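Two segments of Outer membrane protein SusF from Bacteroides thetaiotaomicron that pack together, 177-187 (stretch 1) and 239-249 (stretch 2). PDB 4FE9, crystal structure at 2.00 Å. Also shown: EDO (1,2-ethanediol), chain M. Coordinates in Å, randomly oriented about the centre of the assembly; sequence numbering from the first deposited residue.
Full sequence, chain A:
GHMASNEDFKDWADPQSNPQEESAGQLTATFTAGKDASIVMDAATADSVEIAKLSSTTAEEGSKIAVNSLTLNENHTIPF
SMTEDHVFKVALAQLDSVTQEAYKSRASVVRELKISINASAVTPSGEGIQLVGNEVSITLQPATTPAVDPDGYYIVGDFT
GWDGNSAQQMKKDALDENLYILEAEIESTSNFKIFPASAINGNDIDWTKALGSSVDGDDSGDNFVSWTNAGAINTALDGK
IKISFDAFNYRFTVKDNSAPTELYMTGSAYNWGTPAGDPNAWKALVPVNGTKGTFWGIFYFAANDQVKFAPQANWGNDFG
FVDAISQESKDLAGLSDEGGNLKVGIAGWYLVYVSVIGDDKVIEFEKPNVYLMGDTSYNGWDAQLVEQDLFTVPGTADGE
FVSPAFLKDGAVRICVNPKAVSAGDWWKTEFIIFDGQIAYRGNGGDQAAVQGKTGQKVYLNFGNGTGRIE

Stretch 1 177-187: ENLYILEAEIE
Stretch 2 239-249: GKIKISFDAFN

Residues 179-186 and 241-246 form neighbouring antiparallel strands. Their axes approach to 4.6 Å, with 163° between their directions. Phi and psi are extended, near -120/135, through both strands. The register pairs Leu179 with Asp246, Ile181 with Ser244, Glu183 with Lys242 and Ile186 with Gly239.

Tyr180-Phe245, Leu182-Ile243, Ala184-Ile241 and Ile186-Gly239 are hydrogen-bonded pairs, each closed by two N-to-O bonds of 2.8 to 3.0 Å. The ladder ends with Ala247 N to Asn178 O, 2.8 Å. The alternate pairs are narrower, from 4.1 Å between Glu185 CA and Lys240 CA to 4.6 Å between Leu179 CA and Asp246 CA, and CA-H...O contacts fill their gaps.

One face carries Tyr180, Leu182, Ala184, Ile241, Ile243 and Phe245. Tyr180 (chi1 m) and Phe245 (chi1 t) meet with CD2 to CD2 at 4.1 Å. Tyr180 CE2 also lies 3.9 Å from Ala247 CB, so the small methyl fits beside the phenol ring. At the other end, Ala184 is short. Ala184 CB leaves 4.4 Å to Ile241 CG1. Ile241 (p, t) turns its CD1 to Ile186, and Ile241 CD1 meets Ile186 CD1 at 3.7 Å. Ile186 is also p, t; its CB points sideways, but its end comes nearer.

The other face is more polar. Ile181 (m, m) packs its CD1 3.1 Å from Ser244 OG, a tight fit. Ile181 CG2 rests 3.6 Å from Lys242 CE. Leu179 (t, p) puts CD1 4.2 Å from Ser244 CB. Extended Glu185 (t, t) forms a long salt bridge, OE1 to Lys240 NZ at 3.7 Å.

Gly239 has phi/psi 78/-149; a CB there would jam against the preceding carbonyl. At the end of the strand, Asp246 (chi1 t) accepts Phe248 N and Asn249 N at OD1, 2.9 and 3.0 Å, tying its side chain to the backbone that follows. Phe248 CB then sits 3.6 Å from Asn178 CG.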

# COMPACT_ATOMS: atom_id res chain seq x y z
N GLU A 177 14.76 -1.84 4.76
CA GLU A 177 15.53 -2.74 5.63
C GLU A 177 14.97 -2.86 7.05
O GLU A 177 15.53 -3.58 7.89
CB GLU A 177 16.98 -2.30 5.69
CG GLU A 177 17.19 -0.92 6.37
CD GLU A 177 18.65 -0.46 6.34
OE1 GLU A 177 19.45 -1.08 5.60
OE2 GLU A 177 19.00 0.49 7.07
N ASN A 178 13.94 -2.08 7.36
CA ASN A 178 13.30 -2.12 8.67
C ASN A 178 12.16 -3.10 8.68
O ASN A 178 11.52 -3.29 9.69
CB ASN A 178 12.76 -0.75 9.03
CG ASN A 178 13.82 0.31 9.01
OD1 ASN A 178 14.82 0.21 9.72
ND2 ASN A 178 13.55 1.41 8.28
N LEU A 179 11.79 -3.56 7.49
CA LEU A 179 10.58 -4.33 7.31
C LEU A 179 10.87 -5.85 7.17
O LEU A 179 11.76 -6.27 6.38
CB LEU A 179 9.85 -3.81 6.10
CG LEU A 179 8.46 -4.39 5.80
CD1 LEU A 179 7.50 -4.15 6.98
CD2 LEU A 179 7.90 -3.76 4.50
N TYR A 180 10.21 -6.64 8.02
CA TYR A 180 10.30 -8.09 7.98
C TYR A 180 8.94 -8.70 7.68
O TYR A 180 7.91 -8.24 8.18
CB TYR A 180 10.80 -8.64 9.31
CG TYR A 180 12.13 -8.14 9.70
CD1 TYR A 180 13.27 -8.88 9.39
CD2 TYR A 180 12.29 -6.86 10.23
CE1 TYR A 180 14.54 -8.40 9.73
CE2 TYR A 180 13.56 -6.34 10.47
CZ TYR A 180 14.67 -7.12 10.26
OH TYR A 180 15.91 -6.66 10.58
N ILE A 181 8.94 -9.77 6.91
CA ILE A 181 7.73 -10.30 6.30
C ILE A 181 7.71 -11.82 6.53
O ILE A 181 8.73 -12.49 6.36
CB ILE A 181 7.74 -10.06 4.77
CG1 ILE A 181 7.84 -8.58 4.45
CG2 ILE A 181 6.52 -10.67 4.14
CD1 ILE A 181 6.63 -7.82 4.77
N LEU A 182 6.51 -12.36 6.75
CA LEU A 182 6.30 -13.79 6.61
C LEU A 182 4.99 -14.04 5.91
O LEU A 182 3.96 -13.61 6.36
CB LEU A 182 6.28 -14.49 7.97
CG LEU A 182 6.20 -16.00 7.87
CD1 LEU A 182 7.58 -16.58 7.65
CD2 LEU A 182 5.53 -16.62 9.11
N GLU A 183 5.05 -14.81 4.84
CA GLU A 183 3.87 -15.32 4.21
C GLU A 183 3.62 -16.71 4.69
O GLU A 183 4.54 -17.47 4.86
CB GLU A 183 4.03 -15.30 2.69
CG GLU A 183 4.42 -13.92 2.18
CD GLU A 183 4.64 -13.91 0.68
OE1 GLU A 183 3.64 -13.89 -0.08
OE2 GLU A 183 5.80 -14.06 0.26
N ALA A 184 2.39 -17.01 5.05
CA ALA A 184 2.05 -18.34 5.51
C ALA A 184 0.66 -18.66 5.04
O ALA A 184 -0.09 -17.77 4.60
CB ALA A 184 2.13 -18.40 7.06
N GLU A 185 0.30 -19.93 5.11
CA GLU A 185 -1.08 -20.30 4.86
C GLU A 185 -1.56 -21.19 5.98
O GLU A 185 -0.87 -22.14 6.35
CB GLU A 185 -1.22 -21.03 3.52
CG GLU A 185 -2.69 -21.35 3.17
CD GLU A 185 -2.86 -22.09 1.85
OE1 GLU A 185 -1.83 -22.37 1.18
OE2 GLU A 185 -4.02 -22.39 1.48
N ILE A 186 -2.66 -20.82 6.61
CA ILE A 186 -3.08 -21.50 7.84
C ILE A 186 -4.52 -22.00 7.78
O ILE A 186 -5.38 -21.33 7.21
CB ILE A 186 -2.91 -20.58 9.11
CG1 ILE A 186 -3.92 -19.42 9.09
CG2 ILE A 186 -1.44 -20.02 9.19
CD1 ILE A 186 -3.52 -18.28 9.99
N GLU A 187 -4.80 -23.06 8.55
CA GLU A 187 -6.12 -23.72 8.53
C GLU A 187 -7.16 -23.03 9.37
O GLU A 187 -8.33 -23.21 9.15
CB GLU A 187 -6.00 -25.19 9.00
CG GLU A 187 -4.79 -25.91 8.41
CD GLU A 187 -5.07 -27.38 8.05
OE1 GLU A 187 -5.71 -28.10 8.88
OE2 GLU A 187 -4.61 -27.82 6.97
N GLY A 239 -6.39 -18.94 6.00
CA GLY A 239 -5.97 -19.06 4.62
C GLY A 239 -4.60 -18.43 4.41
O GLY A 239 -3.73 -18.48 5.31
N LYS A 240 -4.37 -17.89 3.22
CA LYS A 240 -3.09 -17.28 2.92
C LYS A 240 -3.02 -15.91 3.56
O LYS A 240 -3.89 -15.08 3.35
CB LYS A 240 -2.89 -17.14 1.42
CG LYS A 240 -2.66 -18.46 0.70
CD LYS A 240 -2.96 -18.28 -0.76
CE LYS A 240 -3.09 -19.61 -1.45
NZ LYS A 240 -1.74 -20.14 -1.74
N ILE A 241 -2.01 -15.71 4.40
CA ILE A 241 -1.83 -14.45 5.09
C ILE A 241 -0.42 -13.98 4.96
O ILE A 241 0.46 -14.73 4.53
CB ILE A 241 -2.19 -14.56 6.60
CG1 ILE A 241 -1.29 -15.57 7.32
CG2 ILE A 241 -3.64 -14.92 6.77
CD1 ILE A 241 -1.39 -15.43 8.82
N LYS A 242 -0.21 -12.69 5.20
CA LYS A 242 1.12 -12.13 5.26
C LYS A 242 1.27 -11.30 6.53
O LYS A 242 0.44 -10.45 6.82
CB LYS A 242 1.35 -11.24 4.04
CG LYS A 242 2.65 -10.46 4.10
CD LYS A 242 2.70 -9.42 3.00
CE LYS A 242 3.78 -9.76 2.00
NZ LYS A 242 3.72 -8.78 0.83
N ILE A 243 2.27 -11.62 7.33
CA ILE A 243 2.51 -10.96 8.59
C ILE A 243 3.69 -10.02 8.38
O ILE A 243 4.69 -10.43 7.81
CB ILE A 243 2.89 -11.97 9.66
CG1 ILE A 243 1.72 -12.87 9.99
CG2 ILE A 243 3.34 -11.24 10.95
CD1 ILE A 243 2.14 -14.02 10.90
N SER A 244 3.48 -8.72 8.61
CA SER A 244 4.55 -7.72 8.44
C SER A 244 4.93 -7.09 9.74
O SER A 244 4.05 -6.73 10.54
CB SER A 244 4.14 -6.64 7.46
OG SER A 244 3.90 -7.20 6.18
N PHE A 245 6.22 -6.86 9.92
CA PHE A 245 6.75 -6.32 11.18
C PHE A 245 7.76 -5.21 10.84
O PHE A 245 8.74 -5.44 10.13
CB PHE A 245 7.45 -7.43 11.97
CG PHE A 245 8.31 -6.93 13.09
CD1 PHE A 245 7.86 -5.89 13.91
CD2 PHE A 245 9.59 -7.45 13.31
CE1 PHE A 245 8.64 -5.41 14.94
CE2 PHE A 245 10.38 -6.99 14.36
CZ PHE A 245 9.92 -5.93 15.16
N ASP A 246 7.43 -3.98 11.24
CA ASP A 246 8.28 -2.81 11.00
C ASP A 246 9.10 -2.55 12.25
O ASP A 246 8.56 -2.18 13.32
CB ASP A 246 7.38 -1.61 10.66
CG ASP A 246 8.15 -0.31 10.42
OD1 ASP A 246 9.32 -0.17 10.90
OD2 ASP A 246 7.52 0.62 9.84
N ALA A 247 10.37 -2.90 12.20
CA ALA A 247 11.19 -2.89 13.38
C ALA A 247 11.84 -1.50 13.62
O ALA A 247 12.77 -1.38 14.44
CB ALA A 247 12.26 -3.97 13.30
N PHE A 248 11.36 -0.48 12.92
CA PHE A 248 11.77 0.89 13.22
C PHE A 248 10.62 1.65 13.90
O PHE A 248 10.78 2.12 15.03
CB PHE A 248 12.19 1.62 11.93
CG PHE A 248 12.49 3.09 12.13
CD1 PHE A 248 13.63 3.49 12.84
CD2 PHE A 248 11.53 4.06 11.78
CE1 PHE A 248 13.87 4.85 13.10
CE2 PHE A 248 11.76 5.43 12.04
CZ PHE A 248 12.95 5.82 12.70
N ASN A 249 9.44 1.60 13.29
CA ASN A 249 8.20 2.11 13.91
C ASN A 249 7.54 1.17 14.92
O ASN A 249 6.71 1.61 15.70
CB ASN A 249 7.19 2.50 12.84
CG ASN A 249 7.72 3.57 11.93
OD1 ASN A 249 8.11 4.66 12.40
ND2 ASN A 249 7.94 3.21 10.67
C1 EDO M . -3.12 -23.77 12.03
O1 EDO M . -2.84 -24.11 10.67
C2 EDO M . -3.33 -22.25 12.12
O2 EDO M . -3.73 -21.86 13.44
O HOH W 1 10.15 1.62 7.92